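Protein Pcdhgb2 (Mus musculus, PDB 5SZR) probably acts as a calcium-dependent cell-adhesion protein at neuronal contacts, and this piece comprises extracellular cadherin domains 3 to 6. Local coordinates at residues R53-D58 and I64-N69; V12-D17 and F22-V27. All coordinates share one frame; numbering follows the deposited sequence. Where two conformers were deposited one is given.

Interaction 1 of 2, residues R53-D58 and I64-N69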
loop_
_atom_site.group_PDB
_atom_site.type_symbol
_atom_site.label_atom_id
_atom_site.label_comp_id
_atom_site.label_asym_id
_atom_site.label_seq_id
_atom_site.Cartn_x
_atom_site.Cartn_y
_atom_site.Cartn_z
ATOM N N ARG A 53 -27.115 -17.326 60.698
ATOM C CA ARG A 53 -26.284 -16.259 60.165
ATOM C C ARG A 53 -27.048 -15.285 59.277
ATOM O O ARG A 53 -26.538 -14.199 58.985
ATOM C CB ARG A 53 -25.117 -16.865 59.375
ATOM C CG ARG A 53 -23.837 -16.058 59.428
ATOM C CD ARG A 53 -22.621 -16.966 59.554
ATOM N NE ARG A 53 -22.831 -18.077 60.488
ATOM C CZ ARG A 53 -22.899 -17.957 61.814
ATOM N NH1 ARG A 53 -23.081 -19.033 62.571
ATOM N NH2 ARG A 53 -22.795 -16.765 62.388
ATOM N N ILE A 54 -28.256 -15.638 58.854
ATOM C CA ILE A 54 -29.042 -14.823 57.941
ATOM C C ILE A 54 -30.263 -14.220 58.628
ATOM O O ILE A 54 -30.620 -13.068 58.362
ATOM C CB ILE A 54 -29.458 -15.661 56.709
ATOM C CG1 ILE A 54 -28.240 -16.000 55.847
ATOM C CG2 ILE A 54 -30.522 -14.949 55.886
ATOM C CD1 ILE A 54 -27.620 -14.792 55.178
ATOM N N PHE A 55 -30.909 -14.973 59.515
ATOM C CA PHE A 55 -32.160 -14.556 60.129
ATOM C C PHE A 55 -31.984 -14.267 61.614
ATOM O O PHE A 55 -31.155 -14.878 62.298
ATOM C CB PHE A 55 -33.245 -15.626 59.950
ATOM C CG PHE A 55 -33.531 -15.964 58.522
ATOM C CD1 PHE A 55 -34.418 -15.205 57.783
ATOM C CD2 PHE A 55 -32.914 -17.046 57.918
ATOM C CE1 PHE A 55 -34.684 -15.514 56.463
ATOM C CE2 PHE A 55 -33.176 -17.364 56.600
ATOM C CZ PHE A 55 -34.062 -16.596 55.869
ATOM N N ASN A 56 -32.788 -13.327 62.108
ATOM C CA ASN A 56 -32.837 -12.978 63.521
ATOM C C ASN A 56 -34.233 -13.271 64.053
ATOM O O ASN A 56 -35.228 -12.803 63.488
ATOM C CB ASN A 56 -32.477 -11.507 63.739
ATOM C CG ASN A 56 -32.601 -11.089 65.188
ATOM O OD1 ASN A 56 -33.651 -10.608 65.620
ATOM N ND2 ASN A 56 -31.528 -11.270 65.949
ATOM N N LEU A 57 -34.304 -14.050 65.128
ATOM C CA LEU A 57 -35.564 -14.413 65.762
ATOM C C LEU A 57 -35.658 -13.721 67.115
ATOM O O LEU A 57 -34.841 -13.980 68.006
ATOM C CB LEU A 57 -35.680 -15.930 65.923
ATOM C CG LEU A 57 -36.845 -16.425 66.787
ATOM C CD1 LEU A 57 -38.174 -15.933 66.233
ATOM C CD2 LEU A 57 -36.838 -17.944 66.894
ATOM N N ASP A 58 -36.651 -12.848 67.264
ATOM C CA ASP A 58 -36.901 -12.208 68.551
ATOM C C ASP A 58 -37.343 -13.261 69.560
ATOM O O ASP A 58 -38.379 -13.909 69.379
ATOM C CB ASP A 58 -37.959 -11.117 68.404
ATOM C CG ASP A 58 -38.020 -10.188 69.608
ATOM O OD1 ASP A 58 -37.693 -10.622 70.733
ATOM O OD2 ASP A 58 -38.404 -9.013 69.428
ATOM N N ILE A 64 -39.487 -12.527 62.908
ATOM C CA ILE A 64 -38.325 -13.028 62.186
ATOM C C ILE A 64 -37.969 -12.021 61.105
ATOM O O ILE A 64 -38.810 -11.681 60.263
ATOM C CB ILE A 64 -38.582 -14.412 61.573
ATOM C CG1 ILE A 64 -38.930 -15.415 62.669
ATOM C CG2 ILE A 64 -37.371 -14.873 60.775
ATOM C CD1 ILE A 64 -39.251 -16.771 62.135
ATOM N N THR A 65 -36.729 -11.547 61.126
ATOM C CA THR A 65 -36.227 -10.620 60.126
ATOM C C THR A 65 -34.879 -11.111 59.623
ATOM O O THR A 65 -34.158 -11.829 60.321
ATOM C CB THR A 65 -36.081 -9.199 60.684
ATOM O OG1 THR A 65 -35.226 -9.224 61.833
ATOM C CG2 THR A 65 -37.439 -8.629 61.068
ATOM N N THR A 66 -34.545 -10.718 58.397
ATOM C CA THR A 66 -33.198 -10.949 57.903
ATOM C C THR A 66 -32.232 -10.009 58.612
ATOM O O THR A 66 -32.597 -8.901 59.015
ATOM C CB THR A 66 -33.125 -10.735 56.388
ATOM O OG1 THR A 66 -33.341 -9.350 56.079
ATOM C CG2 THR A 66 -34.173 -11.581 55.673
ATOM N N LYS A 67 -30.993 -10.467 58.786
ATOM C CA LYS A 67 -29.947 -9.627 59.352
ATOM C C LYS A 67 -28.724 -9.545 58.449
ATOM O O LYS A 67 -27.709 -8.959 58.845
ATOM C CB LYS A 67 -29.550 -10.121 60.747
ATOM C CG LYS A 67 -28.903 -11.492 60.790
ATOM C CD LYS A 67 -28.565 -11.881 62.224
ATOM C CE LYS A 67 -27.701 -13.127 62.274
ATOM N NZ LYS A 67 -27.496 -13.627 63.662
ATOM N N ASP A 68 -28.800 -10.105 57.245
ATOM C CA ASP A 68 -27.721 -10.032 56.274
ATOM C C ASP A 68 -28.341 -10.079 54.883
ATOM O O ASP A 68 -29.555 -10.217 54.728
ATOM C CB ASP A 68 -26.709 -11.162 56.486
ATOM C CG ASP A 68 -25.294 -10.755 56.126
ATOM O OD1 ASP A 68 -24.352 -11.235 56.793
ATOM O OD2 ASP A 68 -25.120 -9.954 55.183
ATOM N N ASN A 69 -27.500 -9.960 53.865
ATOM C CA ASN A 69 -28.012 -9.946 52.504
ATOM C C ASN A 69 -28.283 -11.359 52.013
ATOM O O ASN A 69 -27.639 -12.324 52.434
ATOM C CB ASN A 69 -27.029 -9.240 51.569
ATOM C CG ASN A 69 -26.960 -7.755 51.826
ATOM O OD1 ASN A 69 -26.077 -7.277 52.537
ATOM N ND2 ASN A 69 -27.908 -7.014 51.260
HETATM O O HOH W 1 -36.827 -10.075 64.086
#
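Asn56 O is gripped from the partner strand and by solvent: Thr65 N donates to it at 3.1 Å, and a water that also bonds Thr65 OG1 donates a second hydrogen bond to it. This pair belongs to the antiparallel hairpin of strands 55-57 and 63-66, on one edge of a sheet in the first cadherin domain of the chain. Asn56 and Thr65 form its hydrogen-bonded pair, and the return bond from Asn56 N to Thr65 O is shorter, 2.7 Å. Just past the strand end, Lys67 N reaches Ile54 O (2.7 Å), joining the last turn of helix 49-54 to the hairpin.

Leu57 and Ile64, a non-hydrogen-bonded pair, turn their side chains to the face that packs on strand 77-85, and Leu57 CD1 lies 3.7 Å from Ile64 CG1. The Phe55 ring heads into the same interior, where Tyr78 meets it edge-to-face; across the hairpin its CE1 approaches Thr66 CG2 obliquely. Lys67 takes another course. With CG set between its backbone N and carbonyl carbon (chi1 65°), the extended chain runs back over the Ile54 carbonyl and carries the ammonium to Glu52 O. On the way, Lys67 CE passes 3.6 Å from Arg53 O.

Interaction 2 of 2, residues V12-D17 and F22-V27. With CA (calcium ion), chain K; CA (calcium ion), chain J; MAN (alpha-D-mannopyranose), chain S.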
loop_
_atom_site.group_PDB
_atom_site.type_symbol
_atom_site.label_atom_id
_atom_site.label_comp_id
_atom_site.label_asym_id
_atom_site.label_seq_id
_atom_site.Cartn_x
_atom_site.Cartn_y
_atom_site.Cartn_z
ATOM N N VAL A 12 -43.148 -18.672 53.184
ATOM C CA VAL A 12 -42.974 -17.308 52.700
ATOM C C VAL A 12 -41.934 -17.313 51.588
ATOM O O VAL A 12 -41.058 -18.183 51.537
ATOM C CB VAL A 12 -42.556 -16.332 53.825
ATOM C CG1 VAL A 12 -43.614 -16.271 54.906
ATOM C CG2 VAL A 12 -41.209 -16.730 54.410
ATOM N N THR A 13 -42.040 -16.339 50.686
ATOM C CA THR A 13 -41.059 -16.133 49.627
ATOM C C THR A 13 -40.412 -14.764 49.788
ATOM O O THR A 13 -41.072 -13.792 50.166
ATOM C CB THR A 13 -41.681 -16.235 48.226
ATOM O OG1 THR A 13 -42.508 -15.090 47.980
ATOM C CG2 THR A 13 -42.510 -17.501 48.088
ATOM N N LEU A 14 -39.117 -14.689 49.494
ATOM C CA LEU A 14 -38.368 -13.444 49.573
ATOM C C LEU A 14 -37.576 -13.230 48.294
ATOM O O LEU A 14 -36.954 -14.162 47.774
ATOM C CB LEU A 14 -37.404 -13.436 50.768
ATOM C CG LEU A 14 -37.955 -13.678 52.174
ATOM C CD1 LEU A 14 -36.830 -13.605 53.202
ATOM C CD2 LEU A 14 -39.059 -12.686 52.505
ATOM N N ARG A 15 -37.613 -12.003 47.782
ATOM C CA ARG A 15 -36.723 -11.629 46.693
ATOM C C ARG A 15 -35.299 -11.512 47.222
ATOM O O ARG A 15 -35.069 -11.005 48.323
ATOM C CB ARG A 15 -37.174 -10.313 46.065
ATOM C CG ARG A 15 -38.510 -10.395 45.331
ATOM C CD ARG A 15 -39.008 -9.012 44.935
ATOM N NE ARG A 15 -40.090 -9.071 43.957
ATOM C CZ ARG A 15 -41.383 -9.102 44.265
ATOM N NH1 ARG A 15 -42.292 -9.153 43.301
ATOM N NH2 ARG A 15 -41.769 -9.084 45.534
ATOM N N GLU A 16 -34.336 -11.989 46.433
ATOM C CA GLU A 16 -32.959 -12.029 46.914
ATOM C C GLU A 16 -32.370 -10.647 47.172
ATOM O O GLU A 16 -31.308 -10.559 47.797
ATOM C CB GLU A 16 -32.073 -12.796 45.930
ATOM C CG GLU A 16 -32.006 -12.209 44.531
ATOM C CD GLU A 16 -30.862 -12.795 43.711
ATOM O OE1 GLU A 16 -29.837 -13.185 44.307
ATOM O OE2 GLU A 16 -30.994 -12.870 42.475
ATOM N N ASP A 17 -33.033 -9.573 46.746
ATOM C CA ASP A 17 -32.492 -8.229 46.891
ATOM C C ASP A 17 -33.068 -7.465 48.080
ATOM O O ASP A 17 -32.789 -6.270 48.216
ATOM C CB ASP A 17 -32.714 -7.426 45.606
ATOM C CG ASP A 17 -34.183 -7.169 45.323
ATOM O OD1 ASP A 17 -34.747 -6.214 45.898
ATOM O OD2 ASP A 17 -34.774 -7.917 44.517
ATOM N N PHE A 22 -35.334 -6.835 56.740
ATOM C CA PHE A 22 -36.631 -7.016 56.106
ATOM C C PHE A 22 -37.516 -7.914 56.961
ATOM O O PHE A 22 -37.043 -8.863 57.591
ATOM C CB PHE A 22 -36.452 -7.619 54.710
ATOM C CG PHE A 22 -37.701 -7.607 53.875
ATOM C CD1 PHE A 22 -38.139 -6.435 53.279
ATOM C CD2 PHE A 22 -38.426 -8.768 53.672
ATOM C CE1 PHE A 22 -39.283 -6.420 52.505
ATOM C CE2 PHE A 22 -39.573 -8.760 52.898
ATOM C CZ PHE A 22 -40.001 -7.583 52.315
ATOM N N SER A 23 -38.810 -7.606 56.981
ATOM C CA SER A 23 -39.770 -8.366 57.774
ATOM C C SER A 23 -40.120 -9.663 57.051
ATOM O O SER A 23 -40.690 -9.635 55.955
ATOM C CB SER A 23 -41.021 -7.526 58.026
ATOM O OG SER A 23 -42.010 -8.264 58.719
ATOM N N VAL A 24 -39.783 -10.799 57.662
ATOM C CA VAL A 24 -40.025 -12.101 57.048
ATOM C C VAL A 24 -41.384 -12.635 57.476
ATOM O O VAL A 24 -42.256 -12.889 56.636
ATOM C CB VAL A 24 -38.919 -13.109 57.405
ATOM C CG1 VAL A 24 -39.339 -14.515 56.999
ATOM C CG2 VAL A 24 -37.607 -12.724 56.736
ATOM N N LEU A 25 -41.562 -12.818 58.784
ATOM C CA LEU A 25 -42.773 -13.390 59.354
ATOM C C LEU A 25 -42.674 -13.308 60.867
ATOM O O LEU A 25 -41.577 -13.365 61.432
ATOM C CB LEU A 25 -42.974 -14.849 58.921
ATOM C CG LEU A 25 -44.281 -15.514 59.366
ATOM C CD1 LEU A 25 -45.463 -14.918 58.615
ATOM C CD2 LEU A 25 -44.235 -17.026 59.196
ATOM N N GLN A 26 -43.824 -13.161 61.515
ATOM C CA GLN A 26 -43.934 -13.304 62.958
ATOM C C GLN A 26 -44.779 -14.532 63.257
ATOM O O GLN A 26 -45.884 -14.675 62.719
ATOM C CB GLN A 26 -44.552 -12.063 63.604
ATOM C CG GLN A 26 -44.694 -12.186 65.110
ATOM C CD GLN A 26 -45.314 -10.959 65.749
ATOM O OE1 GLN A 26 -45.708 -10.016 65.061
ATOM N NE2 GLN A 26 -45.398 -10.965 67.075
ATOM N N VAL A 27 -44.254 -15.423 64.090
ATOM C CA VAL A 27 -44.988 -16.590 64.562
ATOM C C VAL A 27 -45.255 -16.418 66.052
ATOM O O VAL A 27 -44.388 -15.951 66.799
ATOM C CB VAL A 27 -44.221 -17.897 64.281
ATOM C CG1 VAL A 27 -44.269 -18.224 62.798
ATOM C CG2 VAL A 27 -42.778 -17.784 64.754
HETATM CA CA CA K . -29.666 -13.909 40.648
HETATM CA CA CA J . -27.431 -13.020 43.492
HETATM C C1 MAN S . -43.131 -7.398 58.983
HETATM C C2 MAN S . -43.564 -8.300 60.153
HETATM C C3 MAN S . -43.994 -9.683 59.628
HETATM C C4 MAN S . -45.007 -9.559 58.471
HETATM C C5 MAN S . -44.410 -8.673 57.367
HETATM C C6 MAN S . -45.361 -8.442 56.209
HETATM O O2 MAN S . -44.703 -7.757 60.830
HETATM O O3 MAN S . -44.517 -10.515 60.662
HETATM O O4 MAN S . -45.300 -10.842 57.937
HETATM O O5 MAN S . -44.070 -7.377 57.926
HETATM O O6 MAN S . -45.861 -9.708 55.790
HETATM O O HOH W 2 -24.802 -12.872 42.724
HETATM O O HOH W 3 -26.914 -11.463 45.133
#
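Val24 holds CG1 anti to its backbone N (chi1 168°), which leaves CG2 beside that N, and the two methyls part toward different residues of strand 9-15. Val12, whose chi1 of -61° sets CG2 between the backbone N and the carbonyl carbon, presents that methyl to Val24 CG1 at 3.9 Å. Two residues on, Leu14 sends CD1 to Val24 CG2, 3.7 Å away. Both side chains cross that of Val24 at about a right angle, so one buried valine is met by two branched neighbours through separate methyls. The other branch of Leu14 serves Phe22: Leu14 CD2 lies 4.0 Å from Phe22 CE2 and comes to the ring obliquely, the two side chains running alongside in opposite senses. Val12 CG1 adds a looser contact with Leu25 CB.

The strands run nearly antiparallel, at 167°, but their axes come no closer than 8.1 Å, and the contact is made by apolar side chains. They belong to different sheets of the cadherin beta sandwich: Val12 and Leu14 bond through their backbones to strand 91-101, whereas strand 23-26 pairs with strand 63-66, where a classic beta bulge sets Val24 and Leu25 together opposite Ile64.

Beyond Leu14 the first segment reaches the calcium sites between cadherin domains. The carboxylate of Glu16 bridges two calcium ions, OE1 holding one and OE2 the other, each at 2.5 Å. Asp71, Glu73 and Asp105 are among the residues completing these sites, and Phe72 N also bonds Glu16 OE1. On strand 23-26, Ser23 points away from strand 9-15 and carries an O-linked mannose, its OG bonded covalently to the sugar C1; mannose O3 comes within 2.9 Å of Gln26 N.

In the fold
From the N terminus, interaction 2 comes first: strand 9-15 leads through the calcium-binding Glu16 and a short turn into strand 23-26, and the contact closes that loop. Interaction 1 opens only later, past strand 41-44, at the C-terminal end of helix 49-54, and closes the turn between strands 55-57 and 63-66. The two loops are therefore in series, neither nested nor crossed. In space they are neighbours, centres about 9 Å apart, because strand 63-66 lies between strands 23-26 and 55-57: Ile64, which takes part in interaction 1, also bonds through its backbone to Val24 and Leu25 of interaction 2. Interaction 1 thus builds within this sheet, while interaction 2 packs its other edge against the sheet containing strand 9-15.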